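PDB 6OFS: probable zinc protease PqqL from Escherichia coli, which probably hydrolyses peptide bonds within its substrates as a zinc-dependent endopeptidase of the M16 family in the periplasm. Local coordinates for residues I521-K526 against G576-L581; L541-V546 against S572-M577. All coordinates share one frame; numbering follows the deposited sequence.

Interaction 1: I521-K526 against G576-L581; sequences IAVSNK and GMNTLL
Ala522 and Leu581 form one hydrogen-bonded pair of an antiparallel strand pairing, and Ser524 with Thr579 forms the next; between them lies the non-hydrogen-bonded pair Val523 and Leu580. The strands 517-524 and 579-586 are neighbours inside a mixed sheet of the alpha/beta fold of M16 peptidases. Four backbone bonds join the segments, and the one from Ser524 N to Thr579 O, at 2.9 Å, is nearly straight (175° at the hydrogen).

The more deeply buried face carries Ala522, Ser524, Thr579 and Leu581. The CB atoms of Ala522 and Leu581 lie 3.9 Å apart, and Ile597 of helix 591-602 touches both residues, while Phe671 rests on Ala522, Ser524 and Thr579. On the other face Val523 and Leu580 run side by side in the same direction, with Leu580 CD2 meeting Val523 CG1 at 3.8 Å; here helix 848-862 supplies Val856 against Val523, although Leu580 stays partly exposed.

Beyond Ser524 both chains leave the strand pairing but stay close, and Asn525 is exposed to solvent. In Asn525 and Lys526 the bond from CA to CB points away from 576-581; Asn525 ND2 bonds to Asp676 OD1, and Lys526 NZ makes a salt bridge with Asp676 OD2. Thr579 still holds this end: with OG1 beside its own backbone N (chi1 -49°), its hydroxyl reaches Lys526 O at 2.7 Å, in the carbonyl plane. Ser524 OG accepts from Lys526 N in an ST turn and also bonds to Leu670 O.

Where the strand pairing ends, a single carbonyl serves two donors. Thr579 N and Asn578 ND2 approach Ser524 O from opposite faces of its plane, Asn578 ND2 lying 3.2 Å from Ser524 O.

Interaction 2: L541-V546 against S572-M577; sequences LANKAV and SKVSGM
Asn543 projects from helix 541-546 onto the strand end 572-574, and its OD1 meets the hydroxyl of Ser572 while its CB leans on Val574. With CG anti to the backbone N (chi1 178°), the amide is extended from the helix surface, and OD1 accepts a hydrogen bond of 2.7 Å from Ser572 OG. The hydroxyl does not lie in the plane of that amide: it comes in tilted 35° from it. The other end of the amide is occupied too, because ND2 bonds to Asp667 OD2, so the group is gripped at both its oxygen and its nitrogen and its rotation is settled. Ser572 OG is likewise linked to Ser547 OG, just past the segment.

Beside this polar grip, Val574 passes aslant to Asn543, its CG2 methyl lying 3.5 Å from Asn543 CB and close to CG. Replacing Asn543 by an alanine would probably leave Ser572 OG and Asp667 without their amide partner and strip the Val574 methyl of part of its cover.

Lys544 works from the solvent side. The bends at chi2 and chi3 carry NZ toward the strand, where it makes a weak bond of 3.1 Å to Ser572 O.

The helix runs nearly antiparallel to the strand, their axes 8.1 Å apart, as a helical layer resting on the outermost strand of a mixed sheet. The order of helices and strands along the chain suggests that helix 539-547, which follows strand 517-524, is the counterpart of the zinc-binding helix 52-59, which follows strand 31-38, consistent with the repeated alpha/beta domain architecture of M16 peptidases.

How the interactions relate
Followed from the N terminus, the chain leaves strand 517-524, enters helix 539-547, and later returns as strands 569-574 and 579-586. Interaction 2 closes the inner loop, with 25 residues between its segments; interaction 1 closes the outer one, with 49, so interaction 2 nests within it except that both end on the shared Gly576 and Met577. The two returning strands are themselves neighbours, probably hydrogen-bonded from Leu580 N to Lys573 O at 2.9 Å. Interaction 1 thus joins strands within the sheet and interaction 2 fastens a helix to its edge strand, with Thr579 CG2 against Val574 CG2 linking the two contacts.

Interaction 1: I521-K526 against G576-L581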
loop_
_atom_site.group_PDB
_atom_site.type_symbol
_atom_site.label_atom_id
_atom_site.label_comp_id
_atom_site.label_asym_id
_atom_site.label_seq_id
_atom_site.Cartn_x
_atom_site.Cartn_y
_atom_site.Cartn_z
ATOM N N ILE A 521 13.146 13.608 21.052
ATOM C CA ILE A 521 13.849 13.768 19.785
ATOM C C ILE A 521 14.895 12.685 19.643
ATOM O O ILE A 521 15.907 12.699 20.349
ATOM C CB ILE A 521 14.411 15.168 19.443
ATOM C CG1 ILE A 521 13.391 16.287 19.740
ATOM C CG2 ILE A 521 14.870 15.198 17.970
ATOM C CD1 ILE A 521 13.928 17.694 19.575
ATOM N N ALA A 522 14.652 11.743 18.720
ATOM C CA ALA A 522 15.601 10.683 18.391
ATOM C C ALA A 522 16.555 11.324 17.382
ATOM O O ALA A 522 16.125 11.901 16.379
ATOM C CB ALA A 522 14.883 9.481 17.792
ATOM N N VAL A 523 17.839 11.346 17.748
ATOM C CA VAL A 523 18.917 11.961 16.976
ATOM C C VAL A 523 19.820 10.845 16.529
ATOM O O VAL A 523 20.416 10.171 17.363
ATOM C CB VAL A 523 19.705 13.027 17.803
ATOM C CG1 VAL A 523 20.775 13.719 16.955
ATOM C CG2 VAL A 523 18.770 14.052 18.453
ATOM N N SER A 524 19.916 10.648 15.220
ATOM C CA SER A 524 20.784 9.635 14.612
ATOM C C SER A 524 22.039 10.341 14.105
ATOM O O SER A 524 21.941 11.476 13.647
ATOM C CB SER A 524 20.060 8.956 13.449
ATOM O OG SER A 524 20.908 8.080 12.727
ATOM N N ASN A 525 23.208 9.682 14.176
ATOM C CA ASN A 525 24.454 10.251 13.656
ATOM C C ASN A 525 24.645 9.919 12.144
ATOM O O ASN A 525 25.720 10.135 11.577
ATOM C CB ASN A 525 25.661 9.841 14.517
ATOM C CG ASN A 525 26.010 8.366 14.521
ATOM O OD1 ASN A 525 25.873 7.651 13.522
ATOM N ND2 ASN A 525 26.512 7.882 15.650
ATOM N N LYS A 526 23.602 9.390 11.505
ATOM C CA LYS A 526 23.626 9.073 10.082
ATOM C C LYS A 526 22.707 10.044 9.343
ATOM O O LYS A 526 21.560 10.233 9.758
ATOM C CB LYS A 526 23.225 7.601 9.834
ATOM C CG LYS A 526 24.399 6.693 9.463
ATOM C CD LYS A 526 25.193 6.201 10.662
ATOM C CE LYS A 526 26.302 5.269 10.260
ATOM N NZ LYS A 526 27.111 4.853 11.435
ATOM N N GLY A 576 22.690 16.512 6.608
ATOM C CA GLY A 576 23.832 15.875 5.966
ATOM C C GLY A 576 24.497 14.828 6.841
ATOM O O GLY A 576 24.864 13.746 6.359
ATOM N N MET A 577 24.635 15.126 8.136
ATOM C CA MET A 577 25.306 14.213 9.061
ATOM C C MET A 577 24.383 13.593 10.091
ATOM O O MET A 577 24.856 12.813 10.918
ATOM C CB MET A 577 26.489 14.914 9.775
ATOM C CG MET A 577 27.620 15.304 8.868
ATOM S SD MET A 577 28.434 13.888 8.108
ATOM C CE MET A 577 29.781 14.707 7.273
ATOM N N ASN A 578 23.092 13.960 10.089
ATOM C CA ASN A 578 22.153 13.469 11.100
ATOM C C ASN A 578 20.732 13.330 10.582
ATOM O O ASN A 578 20.383 13.856 9.520
ATOM C CB ASN A 578 22.111 14.441 12.325
ATOM C CG ASN A 578 23.441 14.756 12.956
ATOM O OD1 ASN A 578 24.166 15.650 12.504
ATOM N ND2 ASN A 578 23.793 14.033 14.014
ATOM N N THR A 579 19.895 12.667 11.382
ATOM C CA THR A 579 18.470 12.531 11.125
ATOM C C THR A 579 17.799 12.744 12.462
ATOM O O THR A 579 18.230 12.179 13.476
ATOM C CB THR A 579 18.100 11.185 10.465
ATOM O OG1 THR A 579 18.961 10.939 9.347
ATOM C CG2 THR A 579 16.637 11.147 9.998
ATOM N N LEU A 580 16.783 13.605 12.468
ATOM C CA LEU A 580 16.036 13.907 13.675
ATOM C C LEU A 580 14.646 13.347 13.545
ATOM O O LEU A 580 14.066 13.385 12.465
ATOM C CB LEU A 580 15.983 15.420 13.968
ATOM C CG LEU A 580 17.297 16.207 13.888
ATOM C CD1 LEU A 580 17.048 17.674 14.083
ATOM C CD2 LEU A 580 18.335 15.710 14.897
ATOM N N LEU A 581 14.134 12.786 14.626
ATOM C CA LEU A 581 12.794 12.258 14.674
ATOM C C LEU A 581 12.179 12.858 15.903
ATOM O O LEU A 581 12.565 12.510 17.019
ATOM C CB LEU A 581 12.789 10.721 14.683
ATOM C CG LEU A 581 11.432 10.011 14.858
ATOM C CD1 LEU A 581 10.432 10.391 13.764
ATOM C CD2 LEU A 581 11.614 8.495 14.927
#

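Interaction 2: L541-V546 against S572-M577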
loop_
_atom_site.group_PDB
_atom_site.type_symbol
_atom_site.label_atom_id
_atom_site.label_comp_id
_atom_site.label_asym_id
_atom_site.label_seq_id
_atom_site.Cartn_x
_atom_site.Cartn_y
_atom_site.Cartn_z
ATOM N N LEU A 541 13.680 13.029 0.771
ATOM C CA LEU A 541 12.416 12.703 0.127
ATOM C C LEU A 541 11.852 11.406 0.694
ATOM O O LEU A 541 10.690 11.377 1.104
ATOM C CB LEU A 541 12.599 12.574 -1.387
ATOM C CG LEU A 541 12.892 13.866 -2.152
ATOM C CD1 LEU A 541 13.059 13.570 -3.631
ATOM C CD2 LEU A 541 11.779 14.928 -1.925
ATOM N N ALA A 542 12.690 10.354 0.753
ATOM C CA ALA A 542 12.360 9.037 1.276
ATOM C C ALA A 542 11.827 9.152 2.703
ATOM O O ALA A 542 10.757 8.620 3.012
ATOM C CB ALA A 542 13.591 8.152 1.244
ATOM N N ASN A 543 12.536 9.919 3.546
ATOM C CA ASN A 543 12.159 10.129 4.929
ATOM C C ASN A 543 10.820 10.861 5.083
ATOM O O ASN A 543 10.034 10.482 5.959
ATOM C CB ASN A 543 13.289 10.818 5.665
ATOM C CG ASN A 543 12.993 11.139 7.106
ATOM O OD1 ASN A 543 12.670 12.279 7.456
ATOM N ND2 ASN A 543 13.109 10.147 7.967
ATOM N N LYS A 544 10.548 11.889 4.246
ATOM C CA LYS A 544 9.258 12.600 4.303
ATOM C C LYS A 544 8.140 11.645 3.896
ATOM O O LYS A 544 7.106 11.582 4.568
ATOM C CB LYS A 544 9.238 13.872 3.425
ATOM C CG LYS A 544 9.986 15.065 4.032
ATOM C CD LYS A 544 9.171 15.796 5.115
ATOM C CE LYS A 544 9.836 15.766 6.472
ATOM N NZ LYS A 544 8.861 15.996 7.578
ATOM N N ALA A 545 8.392 10.844 2.852
ATOM C CA ALA A 545 7.470 9.832 2.370
ATOM C C ALA A 545 7.160 8.788 3.465
ATOM O O ALA A 545 5.978 8.540 3.734
ATOM C CB ALA A 545 8.035 9.161 1.129
ATOM N N VAL A 546 8.201 8.228 4.126
ATOM C CA VAL A 546 8.019 7.238 5.180
ATOM C C VAL A 546 7.285 7.841 6.384
ATOM O O VAL A 546 6.405 7.182 6.946
ATOM C CB VAL A 546 9.336 6.512 5.564
ATOM C CG1 VAL A 546 9.116 5.513 6.689
ATOM C CG2 VAL A 546 9.947 5.804 4.357
ATOM N N SER A 572 9.996 14.737 11.174
ATOM C CA SER A 572 11.353 14.251 10.984
ATOM C C SER A 572 12.099 15.145 10.005
ATOM O O SER A 572 11.475 15.868 9.241
ATOM C CB SER A 572 11.366 12.785 10.543
ATOM O OG SER A 572 10.717 12.569 9.301
ATOM N N LYS A 573 13.431 15.126 10.048
ATOM C CA LYS A 573 14.254 15.947 9.167
ATOM C C LYS A 573 15.564 15.225 8.896
ATOM O O LYS A 573 16.171 14.691 9.820
ATOM C CB LYS A 573 14.509 17.323 9.813
ATOM C CG LYS A 573 15.111 18.374 8.883
ATOM C CD LYS A 573 16.154 19.241 9.609
ATOM C CE LYS A 573 15.599 20.537 10.158
ATOM N NZ LYS A 573 16.637 21.304 10.894
ATOM N N VAL A 574 15.987 15.209 7.630
ATOM C CA VAL A 574 17.237 14.608 7.181
ATOM C C VAL A 574 18.202 15.736 6.902
ATOM O O VAL A 574 17.946 16.609 6.061
ATOM C CB VAL A 574 17.073 13.653 5.954
ATOM C CG1 VAL A 574 18.421 13.275 5.342
ATOM C CG2 VAL A 574 16.300 12.401 6.330
ATOM N N SER A 575 19.301 15.715 7.635
ATOM C CA SER A 575 20.412 16.655 7.550
ATOM C C SER A 575 21.548 15.876 6.837
ATOM O O SER A 575 21.345 14.718 6.471
ATOM C CB SER A 575 20.790 17.090 8.966
ATOM O OG SER A 575 22.072 17.681 9.059
ATOM N N GLY A 576 22.690 16.512 6.608
ATOM C CA GLY A 576 23.832 15.875 5.966
ATOM C C GLY A 576 24.497 14.828 6.841
ATOM O O GLY A 576 24.864 13.746 6.359
ATOM N N MET A 577 24.635 15.126 8.136
ATOM C CA MET A 577 25.306 14.213 9.061
ATOM C C MET A 577 24.383 13.593 10.091
ATOM O O MET A 577 24.856 12.813 10.918
ATOM C CB MET A 577 26.489 14.914 9.775
ATOM C CG MET A 577 27.620 15.304 8.868
ATOM S SD MET A 577 28.434 13.888 8.108
ATOM C CE MET A 577 29.781 14.707 7.273
#